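Local coordinates for protein pyruvate kinase (Pyrobaculum aerophilum, PDB 3QTG) that catalyses the last step of glycolysis, interconverting phosphoenolpyruvate plus ADP with pyruvate plus ATP, with the help of a divalent metal cation, at residues A[12-24]-A[335-347]. Sequence-based numbering, arbitrary orientation.
Sequences RARNLTKRVATLG and VSWLSRILMNVEY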
ATOM      1  N   ARG A  12     -29.775   1.031   5.336  1.00 71.28           N
ATOM      2  CA  ARG A  12     -31.080   1.650   4.958  1.00 71.48           C
ATOM      3  C   ARG A  12     -31.942   2.099   6.148  1.00 70.67           C
ATOM      4  O   ARG A  12     -32.453   3.216   6.136  1.00 70.79           O
ATOM      5  CB  ARG A  12     -31.891   0.710   4.059  1.00 72.38           C
ATOM      6  CG  ARG A  12     -31.653   0.908   2.579  1.00 74.41           C
ATOM      7  CD  ARG A  12     -32.879   0.500   1.760  1.00 77.62           C
ATOM      8  NE  ARG A  12     -32.542   0.325   0.345  1.00 79.67           N
ATOM      9  CZ  ARG A  12     -31.965  -0.766  -0.162  1.00 81.21           C
ATOM     10  NH1 ARG A  12     -31.664  -1.793   0.628  1.00 80.84           N
ATOM     11  NH2 ARG A  12     -31.692  -0.836  -1.462  1.00 81.69           N
ATOM     12  N   ALA A  13     -32.107   1.232   7.153  1.00 69.69           N
ATOM     13  CA  ALA A  13     -33.095   1.453   8.233  1.00 68.55           C
ATOM     14  C   ALA A  13     -32.772   2.583   9.223  1.00 67.27           C
ATOM     15  O   ALA A  13     -33.685   3.311   9.654  1.00 67.62           O
ATOM     16  CB  ALA A  13     -33.383   0.147   8.984  1.00 69.24           C
ATOM     17  N   ARG A  14     -31.494   2.716   9.593  1.00 64.96           N
ATOM     18  CA  ARG A  14     -31.045   3.798  10.479  1.00 62.61           C
ATOM     19  C   ARG A  14     -29.933   4.620   9.833  1.00 60.10           C
ATOM     20  O   ARG A  14     -28.970   4.075   9.299  1.00 59.57           O
ATOM     21  CB  ARG A  14     -30.598   3.260  11.845  1.00 62.88           C
ATOM     22  CG  ARG A  14     -30.335   4.351  12.899  1.00 65.10           C
ATOM     23  CD  ARG A  14     -31.545   5.278  13.086  1.00 70.57           C
ATOM     24  NE  ARG A  14     -32.631   4.635  13.836  1.00 73.63           N
ATOM     25  CZ  ARG A  14     -33.014   4.985  15.065  1.00 75.21           C
ATOM     26  NH1 ARG A  14     -32.411   5.990  15.701  1.00 74.52           N
ATOM     27  NH2 ARG A  14     -34.005   4.324  15.661  1.00 75.04           N
ATOM     28  N   ASN A  15     -30.084   5.939   9.887  1.00 57.14           N
ATOM     29  CA  ASN A  15     -29.170   6.830   9.192  1.00 53.82           C
ATOM     30  C   ASN A  15     -27.838   7.051   9.910  1.00 50.24           C
ATOM     31  O   ASN A  15     -27.758   7.103  11.144  1.00 49.63           O
ATOM     32  CB  ASN A  15     -29.855   8.156   8.779  1.00 54.25           C
ATOM     33  CG  ASN A  15     -30.706   8.013   7.509  1.00 56.07           C
ATOM     34  OD1 ASN A  15     -31.773   8.627   7.380  1.00 58.57           O
ATOM     35  ND2 ASN A  15     -30.240   7.193   6.568  1.00 56.83           N
ATOM     36  N   LEU A  16     -26.790   7.146   9.102  1.00 46.65           N
ATOM     37  CA  LEU A  16     -25.466   7.469   9.592  1.00 42.24           C
ATOM     38  C   LEU A  16     -25.312   8.966   9.496  1.00 39.71           C
ATOM     39  O   LEU A  16     -24.845   9.591  10.437  1.00 37.58           O
ATOM     40  CB  LEU A  16     -24.411   6.718   8.794  1.00 42.16           C
ATOM     41  CG  LEU A  16     -24.547   5.182   8.737  1.00 41.71           C
ATOM     42  CD1 LEU A  16     -23.346   4.590   8.016  1.00 40.11           C
ATOM     43  CD2 LEU A  16     -24.664   4.581  10.134  1.00 39.26           C
ATOM     44  N   THR A  17     -25.755   9.533   8.370  1.00 38.41           N
ATOM     45  CA  THR A  17     -25.872  10.985   8.209  1.00 37.01           C
ATOM     46  C   THR A  17     -27.045  11.486   9.047  1.00 36.32           C
ATOM     47  O   THR A  17     -28.150  10.970   8.955  1.00 35.28           O
ATOM     48  CB  THR A  17     -26.104  11.384   6.754  1.00 37.20           C
ATOM     49  OG1 THR A  17     -25.159  10.702   5.924  1.00 38.02           O
ATOM     50  CG2 THR A  17     -25.937  12.891   6.587  1.00 35.85           C
ATOM     51  N   LYS A  18     -26.778  12.489   9.872  1.00 35.94           N
ATOM     52  CA  LYS A  18     -27.793  13.051  10.747  1.00 36.22           C
ATOM     53  C   LYS A  18     -28.575  14.194  10.088  1.00 36.37           C
ATOM     54  O   LYS A  18     -28.073  14.897   9.215  1.00 35.41           O
ATOM     55  CB  LYS A  18     -27.170  13.469  12.092  1.00 36.21           C
ATOM     56  CG  LYS A  18     -26.449  12.317  12.820  1.00 35.41           C
ATOM     57  CD  LYS A  18     -27.368  11.106  12.978  1.00 36.02           C
ATOM     58  CE  LYS A  18     -26.718  10.001  13.758  1.00 35.62           C
ATOM     59  NZ  LYS A  18     -26.299  10.535  15.074  1.00 37.89           N
ATOM     60  N   ARG A  19     -29.820  14.354  10.525  1.00 37.22           N
ATOM     61  CA  ARG A  19     -30.801  15.204   9.855  1.00 37.53           C
ATOM     62  C   ARG A  19     -31.193  16.316  10.817  1.00 38.16           C
ATOM     63  O   ARG A  19     -31.709  16.054  11.910  1.00 38.27           O
ATOM     64  CB  ARG A  19     -32.036  14.368   9.472  1.00 38.07           C
ATOM     65  CG  ARG A  19     -31.746  13.106   8.620  1.00 38.16           C
ATOM     66  CD  ARG A  19     -32.771  11.968   8.856  1.00 38.77           C
ATOM     67  NE  ARG A  19     -32.794  11.561  10.264  1.00 39.76           N
ATOM     68  CZ  ARG A  19     -33.586  10.635  10.798  1.00 40.84           C
ATOM     69  NH1 ARG A  19     -34.473   9.973  10.062  1.00 42.42           N
ATOM     70  NH2 ARG A  19     -33.484  10.367  12.090  1.00 40.87           N
ATOM     71  N   VAL A  20     -30.901  17.553  10.420  1.00 38.15           N
ATOM     72  CA  VAL A  20     -31.236  18.732  11.209  1.00 38.83           C
ATOM     73  C   VAL A  20     -32.263  19.602  10.460  1.00 39.05           C
ATOM     74  O   VAL A  20     -32.102  19.867   9.270  1.00 39.09           O
ATOM     75  CB  VAL A  20     -29.959  19.560  11.571  1.00 38.25           C
ATOM     76  CG1 VAL A  20     -30.316  20.972  12.074  1.00 38.84           C
ATOM     77  CG2 VAL A  20     -29.130  18.813  12.594  1.00 38.00           C
ATOM     78  N   ALA A  21     -33.323  20.011  11.156  1.00 39.64           N
ATOM     79  CA  ALA A  21     -34.327  20.934  10.589  1.00 40.23           C
ATOM     80  C   ALA A  21     -34.403  22.218  11.388  1.00 40.90           C
ATOM     81  O   ALA A  21     -34.232  22.199  12.601  1.00 40.43           O
ATOM     82  CB  ALA A  21     -35.692  20.293  10.525  1.00 40.35           C
ATOM     83  N   THR A  22     -34.637  23.330  10.690  1.00 41.82           N
ATOM     84  CA  THR A  22     -34.868  24.612  11.333  1.00 43.57           C
ATOM     85  C   THR A  22     -36.350  24.815  11.660  1.00 45.08           C
ATOM     86  O   THR A  22     -37.226  24.563  10.836  1.00 45.23           O
ATOM     87  CB  THR A  22     -34.376  25.779  10.467  1.00 43.54           C
ATOM     88  OG1 THR A  22     -32.959  25.651  10.268  1.00 41.87           O
ATOM     89  CG2 THR A  22     -34.693  27.133  11.133  1.00 43.01           C
ATOM     90  N   LEU A  23     -36.610  25.284  12.876  1.00 46.62           N
ATOM     91  CA  LEU A  23     -37.968  25.544  13.321  1.00 47.61           C
ATOM     92  C   LEU A  23     -38.348  26.982  13.018  1.00 48.10           C
ATOM     93  O   LEU A  23     -37.560  27.903  13.245  1.00 48.21           O
ATOM     94  CB  LEU A  23     -38.095  25.282  14.819  1.00 48.46           C
ATOM     95  CG  LEU A  23     -37.812  23.873  15.337  1.00 48.44           C
ATOM     96  CD1 LEU A  23     -38.009  23.880  16.848  1.00 49.86           C
ATOM     97  CD2 LEU A  23     -38.697  22.797  14.670  1.00 48.06           C
ATOM     98  N   GLY A  24     -39.561  27.169  12.511  1.00 48.58           N
ATOM     99  CA  GLY A  24     -40.051  28.505  12.178  1.00 49.32           C
ATOM    100  C   GLY A  24     -41.562  28.545  12.237  1.00 50.24           C
ATOM    101  O   GLY A  24     -42.169  27.653  12.840  1.00 50.50           O
ATOM    102  N   VAL A 335     -38.457  17.167   5.313  1.00 45.24           N
ATOM    103  CA  VAL A 335     -37.717  16.229   6.176  1.00 44.98           C
ATOM    104  C   VAL A 335     -37.904  14.771   5.776  1.00 45.83           C
ATOM    105  O   VAL A 335     -37.006  13.931   5.975  1.00 45.71           O
ATOM    106  CB  VAL A 335     -37.996  16.420   7.697  1.00 45.01           C
ATOM    107  CG1 VAL A 335     -37.558  17.814   8.155  1.00 44.69           C
ATOM    108  CG2 VAL A 335     -39.455  16.136   8.065  1.00 44.95           C
ATOM    109  N   SER A 336     -39.069  14.474   5.204  1.00 46.42           N
ATOM    110  CA  SER A 336     -39.386  13.131   4.763  1.00 46.99           C
ATOM    111  C   SER A 336     -38.508  12.768   3.566  1.00 46.34           C
ATOM    112  O   SER A 336     -37.904  11.704   3.553  1.00 46.59           O
ATOM    113  CB  SER A 336     -40.876  13.022   4.436  1.00 48.06           C
ATOM    114  OG  SER A 336     -41.218  11.701   4.061  1.00 51.21           O
ATOM    115  N   TRP A 337     -38.404  13.670   2.593  1.00 46.20           N
ATOM    116  CA  TRP A 337     -37.511  13.482   1.444  1.00 45.57           C
ATOM    117  C   TRP A 337     -36.016  13.466   1.795  1.00 44.87           C
ATOM    118  O   TRP A 337     -35.260  12.686   1.214  1.00 44.07           O
ATOM    119  CB  TRP A 337     -37.798  14.514   0.363  1.00 45.98           C
ATOM    120  CG  TRP A 337     -38.808  14.024  -0.610  1.00 47.37           C
ATOM    121  CD1 TRP A 337     -40.142  14.345  -0.651  1.00 48.51           C
ATOM    122  CD2 TRP A 337     -38.585  13.102  -1.679  1.00 47.71           C
ATOM    123  NE1 TRP A 337     -40.751  13.689  -1.683  1.00 47.77           N
ATOM    124  CE2 TRP A 337     -39.826  12.916  -2.332  1.00 48.27           C
ATOM    125  CE3 TRP A 337     -37.455  12.423  -2.157  1.00 47.60           C
ATOM    126  CZ2 TRP A 337     -39.972  12.076  -3.445  1.00 48.84           C
ATOM    127  CZ3 TRP A 337     -37.601  11.577  -3.261  1.00 48.13           C
ATOM    128  CH2 TRP A 337     -38.852  11.413  -3.891  1.00 49.41           C
ATOM    129  N   LEU A 338     -35.601  14.309   2.746  1.00 44.34           N
ATOM    130  CA  LEU A 338     -34.224  14.265   3.270  1.00 44.17           C
ATOM    131  C   LEU A 338     -33.824  12.861   3.762  1.00 44.75           C
ATOM    132  O   LEU A 338     -32.809  12.290   3.337  1.00 44.24           O
ATOM    133  CB  LEU A 338     -34.030  15.281   4.401  1.00 43.23           C
ATOM    134  CG  LEU A 338     -32.575  15.351   4.879  1.00 42.92           C
ATOM    135  CD1 LEU A 338     -31.587  15.600   3.693  1.00 41.55           C
ATOM    136  CD2 LEU A 338     -32.389  16.395   5.983  1.00 42.86           C
ATOM    137  N   SER A 339     -34.655  12.323   4.646  1.00 45.35           N
ATOM    138  CA  SER A 339     -34.439  11.039   5.301  1.00 45.74           C
ATOM    139  C   SER A 339     -34.476   9.871   4.318  1.00 46.24           C
ATOM    140  O   SER A 339     -33.671   8.937   4.411  1.00 46.25           O
ATOM    141  CB  SER A 339     -35.511  10.864   6.383  1.00 45.77           C
ATOM    142  OG  SER A 339     -35.156   9.859   7.292  1.00 46.04           O
ATOM    143  N   ARG A 340     -35.421   9.937   3.383  1.00 46.72           N
ATOM    144  CA  ARG A 340     -35.569   8.950   2.323  1.00 47.32           C
ATOM    145  C   ARG A 340     -34.319   8.887   1.424  1.00 46.94           C
ATOM    146  O   ARG A 340     -33.809   7.803   1.156  1.00 47.18           O
ATOM    147  CB  ARG A 340     -36.804   9.297   1.494  1.00 47.91           C
ATOM    148  CG  ARG A 340     -37.216   8.246   0.491  1.00 50.93           C
ATOM    149  CD  ARG A 340     -38.362   8.764  -0.388  1.00 58.13           C
ATOM    150  NE  ARG A 340     -39.303   9.624   0.348  1.00 61.56           N
ATOM    151  CZ  ARG A 340     -40.567   9.843  -0.017  1.00 64.97           C
ATOM    152  NH1 ARG A 340     -41.049   9.256  -1.114  1.00 66.37           N
ATOM    153  NH2 ARG A 340     -41.352  10.640   0.714  1.00 64.38           N
ATOM    154  N   ILE A 341     -33.834  10.044   0.966  1.00 46.11           N
ATOM    155  CA  ILE A 341     -32.598  10.117   0.152  1.00 45.38           C
ATOM    156  C   ILE A 341     -31.400   9.521   0.877  1.00 45.48           C
ATOM    157  O   ILE A 341     -30.595   8.819   0.273  1.00 45.41           O
ATOM    158  CB  ILE A 341     -32.245  11.569  -0.292  1.00 45.11           C
ATOM    159  CG1 ILE A 341     -33.326  12.127  -1.236  1.00 44.61           C
ATOM    160  CG2 ILE A 341     -30.822  11.614  -0.961  1.00 44.89           C
ATOM    161  CD1 ILE A 341     -33.339  13.651  -1.366  1.00 43.54           C
ATOM    162  N   LEU A 342     -31.288   9.811   2.170  1.00 45.90           N
ATOM    163  CA  LEU A 342     -30.166   9.346   2.983  1.00 46.66           C
ATOM    164  C   LEU A 342     -30.134   7.824   3.105  1.00 48.11           C
ATOM    165  O   LEU A 342     -29.057   7.208   3.110  1.00 47.99           O
ATOM    166  CB  LEU A 342     -30.167  10.019   4.370  1.00 45.82           C
ATOM    167  CG  LEU A 342     -29.915  11.536   4.359  1.00 45.37           C
ATOM    168  CD1 LEU A 342     -29.890  12.146   5.766  1.00 42.90           C
ATOM    169  CD2 LEU A 342     -28.656  11.879   3.597  1.00 43.73           C
ATOM    170  N   MET A 343     -31.320   7.219   3.186  1.00 49.49           N
ATOM    171  CA  MET A 343     -31.435   5.768   3.259  1.00 51.56           C
ATOM    172  C   MET A 343     -30.882   5.087   2.015  1.00 51.07           C
ATOM    173  O   MET A 343     -30.575   3.903   2.038  1.00 51.86           O
ATOM    174  CB  MET A 343     -32.886   5.348   3.530  1.00 52.17           C
ATOM    175  CG  MET A 343     -33.342   5.742   4.930  1.00 52.47           C
ATOM    176  SD  MET A 343     -35.006   5.202   5.359  1.00 56.06           S
ATOM    177  CE  MET A 343     -35.086   5.750   7.080  1.00 55.16           C
ATOM    178  N   ASN A 344     -30.726   5.849   0.940  1.00 50.54           N
ATOM    179  CA  ASN A 344     -30.173   5.319  -0.304  1.00 50.35           C
ATOM    180  C   ASN A 344     -28.669   5.510  -0.453  1.00 49.39           C
ATOM    181  O   ASN A 344     -28.067   4.908  -1.341  1.00 49.90           O
ATOM    182  CB  ASN A 344     -30.870   5.958  -1.510  1.00 50.42           C
ATOM    183  CG  ASN A 344     -32.291   5.491  -1.661  1.00 52.16           C
ATOM    184  OD1 ASN A 344     -32.552   4.420  -2.227  1.00 50.51           O
ATOM    185  ND2 ASN A 344     -33.233   6.284  -1.130  1.00 51.96           N
ATOM    186  N   VAL A 345     -28.074   6.350   0.391  1.00 47.85           N
ATOM    187  CA  VAL A 345     -26.673   6.758   0.218  1.00 47.12           C
ATOM    188  C   VAL A 345     -25.670   5.591   0.314  1.00 47.10           C
ATOM    189  O   VAL A 345     -25.753   4.762   1.202  1.00 46.47           O
ATOM    190  CB  VAL A 345     -26.275   7.940   1.162  1.00 46.14           C
ATOM    191  CG1 VAL A 345     -24.798   8.265   1.051  1.00 44.59           C
ATOM    192  CG2 VAL A 345     -27.080   9.188   0.812  1.00 46.85           C
ATOM    193  N   GLU A 346     -24.740   5.517  -0.632  1.00 47.80           N
ATOM    194  CA  GLU A 346     -23.553   4.706  -0.404  1.00 48.93           C
ATOM    195  C   GLU A 346     -22.382   5.661  -0.287  1.00 47.84           C
ATOM    196  O   GLU A 346     -22.244   6.602  -1.067  1.00 47.63           O
ATOM    197  CB  GLU A 346     -23.358   3.611  -1.466  1.00 49.19           C
ATOM    198  CG  GLU A 346     -22.831   4.069  -2.812  1.00 51.73           C
ATOM    199  CD  GLU A 346     -22.563   2.907  -3.789  1.00 53.96           C
ATOM    200  OE1 GLU A 346     -23.387   1.955  -3.842  1.00 58.83           O
ATOM    201  OE2 GLU A 346     -21.520   2.948  -4.502  1.00 59.15           O
ATOM    202  N   TYR A 347     -21.574   5.434   0.731  1.00 47.70           N
ATOM    203  CA  TYR A 347     -20.591   6.406   1.160  1.00 47.80           C
ATOM    204  C   TYR A 347     -19.281   6.149   0.470  1.00 49.69           C
ATOM    205  O   TYR A 347     -18.839   5.007   0.364  1.00 49.74           O
ATOM    206  CB  TYR A 347     -20.424   6.351   2.678  1.00 45.74           C
ATOM    207  CG  TYR A 347     -21.668   6.826   3.401  1.00 43.84           C
ATOM    208  CD1 TYR A 347     -21.918   8.188   3.560  1.00 41.50           C
ATOM    209  CD2 TYR A 347     -22.606   5.921   3.892  1.00 41.73           C
ATOM    210  CE1 TYR A 347     -23.068   8.636   4.188  1.00 41.29           C
ATOM    211  CE2 TYR A 347     -23.776   6.371   4.538  1.00 40.60           C
ATOM    212  CZ  TYR A 347     -23.984   7.725   4.686  1.00 41.81           C
ATOM    213  OH  TYR A 347     -25.112   8.206   5.311  1.00 43.06           O
TER
HETATM  214  O   HOH W   1     -27.488   7.400   6.463  1.00 57.87           O
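R19 and S339 make a hydrogen bond between strand 18-22 and helix 335-343. R19 NH1 donates to S339 OG at 2.9 Å. The hydroxyl lies almost in the guanidinium plane, at its edge. A bend at chi3 (-59°) brings NH1 to the hydroxyl, and NE forms a salt bridge with D43. With a leucine here, D43 would probably lose its charged mate and S339 OG its donor.

A second polar group lies in the loop after the helix, at Y347. Y347 OH and T17 OG1 are 2.6 Å apart, with OG1 in the ring plane at the edge. A water lies 2.8 Å from Y347 OH. It accepts from L16 N and, weakly, from N15 ND2, so it ties the loop to the tyrosine.

The apolar part centres on L342. Its CD1 packs 3.5 Å from R19 CG, and both its methyls lie against T17. The N15 side chain crosses that of L342 at about a right angle, its ND2 3.6 Å from L342 CB. A21 CB meets V335 CG1 at 3.9 Å. M343 runs extended beside the backbone carbonyls of R12 and A13.

The pairing belongs to the TIM barrel: 18-22 is its first strand, and helix 331-343 follows its eighth, 318-321. The axes of strand 18-22 and helix 335-343 run nearly antiparallel, at 166°. L342 also touches L319 of that last strand and A312 of helix 302-313.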